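Local coordinates for mRNA export protein (Chaetomium thermophilum, PDB 4WPM), which probably takes part in exporting mRNA from the nucleus to the cytoplasm, the piece present here being its RNA-binding RRM domain, at residues T20-L25 with I94-E99. Sequence-based numbering, arbitrary orientation.
Sequences TVIKIL and IEETNE. With SO4 (sulfate ion), chain C.
Lys-23 and Glu-95 form a hydrogen-bonded pair between the first and last strands of this RNA recognition motif, strand 20-25 running antiparallel to strand 90-97 inside its sheet. Lys-23 N donates to Glu-95 O at 2.8 Å, nearly straight (172° at the hydrogen), and Glu-95 N returns a bond to Lys-23 O. From this pair the Lys-23 side chain crosses that of Thr-97 obliquely: CG and CD both rest on the Thr-97 methyl CG2, the CG contact measuring 3.5 Å. Farther out the chain bends at chi3 (60°), and Lys-23 NZ forms a salt bridge with the Glu-99 carboxylate, its hydrogen bonds to OE1 (3.3 Å) and OE2 both long and weak; the two side chains meet at about a right angle. A cation-pi contact with Tyr-66 gives this buried lysine a second partner. Val-21 meets the same methyl, CG1 to Thr-97 CG2, and also packs on Trp-68 of strand 66-71.

On the face shared by Ile-22, Ile-24, Ile-94 and Glu-96, the isoleucines make an apolar patch. Ile-22 CG2 and Ile-94 CG2 meet at 3.5 Å, while Ile-24 CG1 lies less closely against Ile-94 CG2. At the end of the strand pair, Thr-20 CG2 presses on the aliphatic CG of Glu-96 at 3.4 Å, the side chains again crossing at about a right angle.

Past the pairing, Thr-97 OG1, anti to the backbone N (chi1 -174°), accepts from Glu-99 N in an ST turn between the strand end and Glu-99, whose carboxylate meets Lys-23. A sulfate, probably from the crystallisation liquor, sits at this turn: Thr-97 OG1 donates to its O4 at 2.7 Å, and Asn-98 N to its O3 at 2.9 Å.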
loop_
_atom_site.group_PDB
_atom_site.type_symbol
_atom_site.label_atom_id
_atom_site.label_comp_id
_atom_site.label_asym_id
_atom_site.label_seq_id
_atom_site.Cartn_x
_atom_site.Cartn_y
_atom_site.Cartn_z
ATOM N N THR A 20 2.711 19.132 -3.197
ATOM C CA THR A 20 1.670 18.150 -2.924
ATOM C C THR A 20 2.271 16.747 -2.891
ATOM O O THR A 20 3.262 16.478 -3.570
ATOM C CB THR A 20 0.553 18.212 -3.986
ATOM O OG1 THR A 20 0.072 19.556 -4.105
ATOM C CG2 THR A 20 -0.604 17.294 -3.619
ATOM N N VAL A 21 1.663 15.859 -2.108
ATOM C CA VAL A 21 2.122 14.477 -2.007
ATOM C C VAL A 21 1.187 13.552 -2.779
ATOM O O VAL A 21 -0.033 13.609 -2.614
ATOM C CB VAL A 21 2.207 14.018 -0.536
ATOM C CG1 VAL A 21 2.672 12.568 -0.448
ATOM C CG2 VAL A 21 3.143 14.923 0.249
ATOM N N ILE A 22 1.771 12.703 -3.621
ATOM C CA ILE A 22 1.014 11.724 -4.394
ATOM C C ILE A 22 1.411 10.305 -4.002
ATOM O O ILE A 22 2.597 9.994 -3.889
ATOM C CB ILE A 22 1.231 11.912 -5.913
ATOM C CG1 ILE A 22 0.813 13.318 -6.351
ATOM C CG2 ILE A 22 0.477 10.847 -6.708
ATOM C CD1 ILE A 22 -0.667 13.618 -6.178
ATOM N N LYS A 23 0.409 9.455 -3.799
ATOM C CA LYS A 23 0.629 8.039 -3.524
ATOM C C LYS A 23 0.207 7.198 -4.724
ATOM O O LYS A 23 -0.894 7.365 -5.253
ATOM C CB LYS A 23 -0.148 7.610 -2.278
ATOM C CG LYS A 23 0.349 8.254 -0.991
ATOM C CD LYS A 23 -0.408 7.763 0.244
ATOM C CE LYS A 23 -0.287 6.261 0.461
ATOM N NZ LYS A 23 -1.006 5.830 1.692
ATOM N N ILE A 24 1.089 6.295 -5.143
ATOM C CA ILE A 24 0.829 5.420 -6.283
ATOM C C ILE A 24 0.874 3.955 -5.866
ATOM O O ILE A 24 1.833 3.510 -5.233
ATOM C CB ILE A 24 1.847 5.653 -7.416
ATOM C CG1 ILE A 24 1.842 7.122 -7.849
ATOM C CG2 ILE A 24 1.548 4.744 -8.606
ATOM C CD1 ILE A 24 2.980 7.494 -8.777
ATOM N N LEU A 25 -0.166 3.215 -6.235
ATOM C CA LEU A 25 -0.282 1.799 -5.910
ATOM C C LEU A 25 -0.362 0.962 -7.183
ATOM O O LEU A 25 -0.990 1.374 -8.158
ATOM C CB LEU A 25 -1.517 1.556 -5.042
ATOM C CG LEU A 25 -1.677 0.181 -4.392
ATOM C CD1 LEU A 25 -0.509 -0.150 -3.472
ATOM C CD2 LEU A 25 -2.994 0.128 -3.634
ATOM N N ILE A 94 -3.766 6.100 -8.311
ATOM C CA ILE A 94 -3.042 7.322 -7.994
ATOM C C ILE A 94 -3.932 8.232 -7.148
ATOM O O ILE A 94 -5.057 8.544 -7.541
ATOM C CB ILE A 94 -2.606 8.052 -9.283
ATOM C CG1 ILE A 94 -1.971 7.053 -10.262
ATOM C CG2 ILE A 94 -1.703 9.239 -8.947
ATOM C CD1 ILE A 94 -1.480 7.664 -11.557
ATOM N N GLU A 95 -3.426 8.650 -5.990
ATOM C CA GLU A 95 -4.204 9.460 -5.052
ATOM C C GLU A 95 -3.383 10.566 -4.395
ATOM O O GLU A 95 -2.186 10.410 -4.154
ATOM C CB GLU A 95 -4.825 8.574 -3.971
ATOM C CG GLU A 95 -5.680 7.441 -4.515
ATOM C CD GLU A 95 -6.294 6.596 -3.417
ATOM O OE1 GLU A 95 -5.680 6.483 -2.335
ATOM O OE2 GLU A 95 -7.394 6.044 -3.635
ATOM N N GLU A 96 -4.044 11.685 -4.111
ATOM C CA GLU A 96 -3.451 12.757 -3.320
ATOM C C GLU A 96 -3.685 12.477 -1.838
ATOM O O GLU A 96 -4.719 11.924 -1.461
ATOM C CB GLU A 96 -4.049 14.112 -3.704
ATOM C CG GLU A 96 -3.316 15.299 -3.105
ATOM C CD GLU A 96 -3.998 16.619 -3.406
ATOM O OE1 GLU A 96 -4.580 16.754 -4.503
ATOM O OE2 GLU A 96 -3.950 17.524 -2.546
ATOM N N THR A 97 -2.720 12.854 -1.004
ATOM C CA THR A 97 -2.800 12.595 0.430
ATOM C C THR A 97 -2.124 13.691 1.246
ATOM O O THR A 97 -1.186 14.337 0.775
ATOM C CB THR A 97 -2.150 11.246 0.792
ATOM O OG1 THR A 97 -2.364 10.962 2.180
ATOM C CG2 THR A 97 -0.651 11.271 0.503
ATOM N N ASN A 98 -2.609 13.895 2.468
ATOM C CA ASN A 98 -1.964 14.808 3.405
ATOM C C ASN A 98 -1.048 14.052 4.364
ATOM O O ASN A 98 -0.528 14.626 5.320
ATOM C CB ASN A 98 -3.011 15.608 4.189
ATOM C CG ASN A 98 -4.017 14.724 4.910
ATOM O OD1 ASN A 98 -3.697 13.623 5.357
ATOM N ND2 ASN A 98 -5.244 15.214 5.032
ATOM N N GLU A 99 -0.856 12.762 4.104
ATOM C CA GLU A 99 0.070 11.954 4.889
ATOM C C GLU A 99 1.486 12.489 4.720
ATOM O O GLU A 99 1.862 12.902 3.623
ATOM C CB GLU A 99 0.008 10.487 4.462
ATOM C CG GLU A 99 -1.168 9.714 5.027
ATOM C CD GLU A 99 -1.285 8.325 4.428
ATOM O OE1 GLU A 99 -2.333 8.028 3.817
ATOM O OE2 GLU A 99 -0.338 7.526 4.579
HETATM S S SO4 C . -5.697 11.014 2.866
HETATM O O1 SO4 C . -6.585 10.708 3.984
HETATM O O2 SO4 C . -6.495 11.333 1.686
HETATM O O3 SO4 C . -4.859 12.160 3.212
HETATM O O4 SO4 C . -4.848 9.860 2.582
#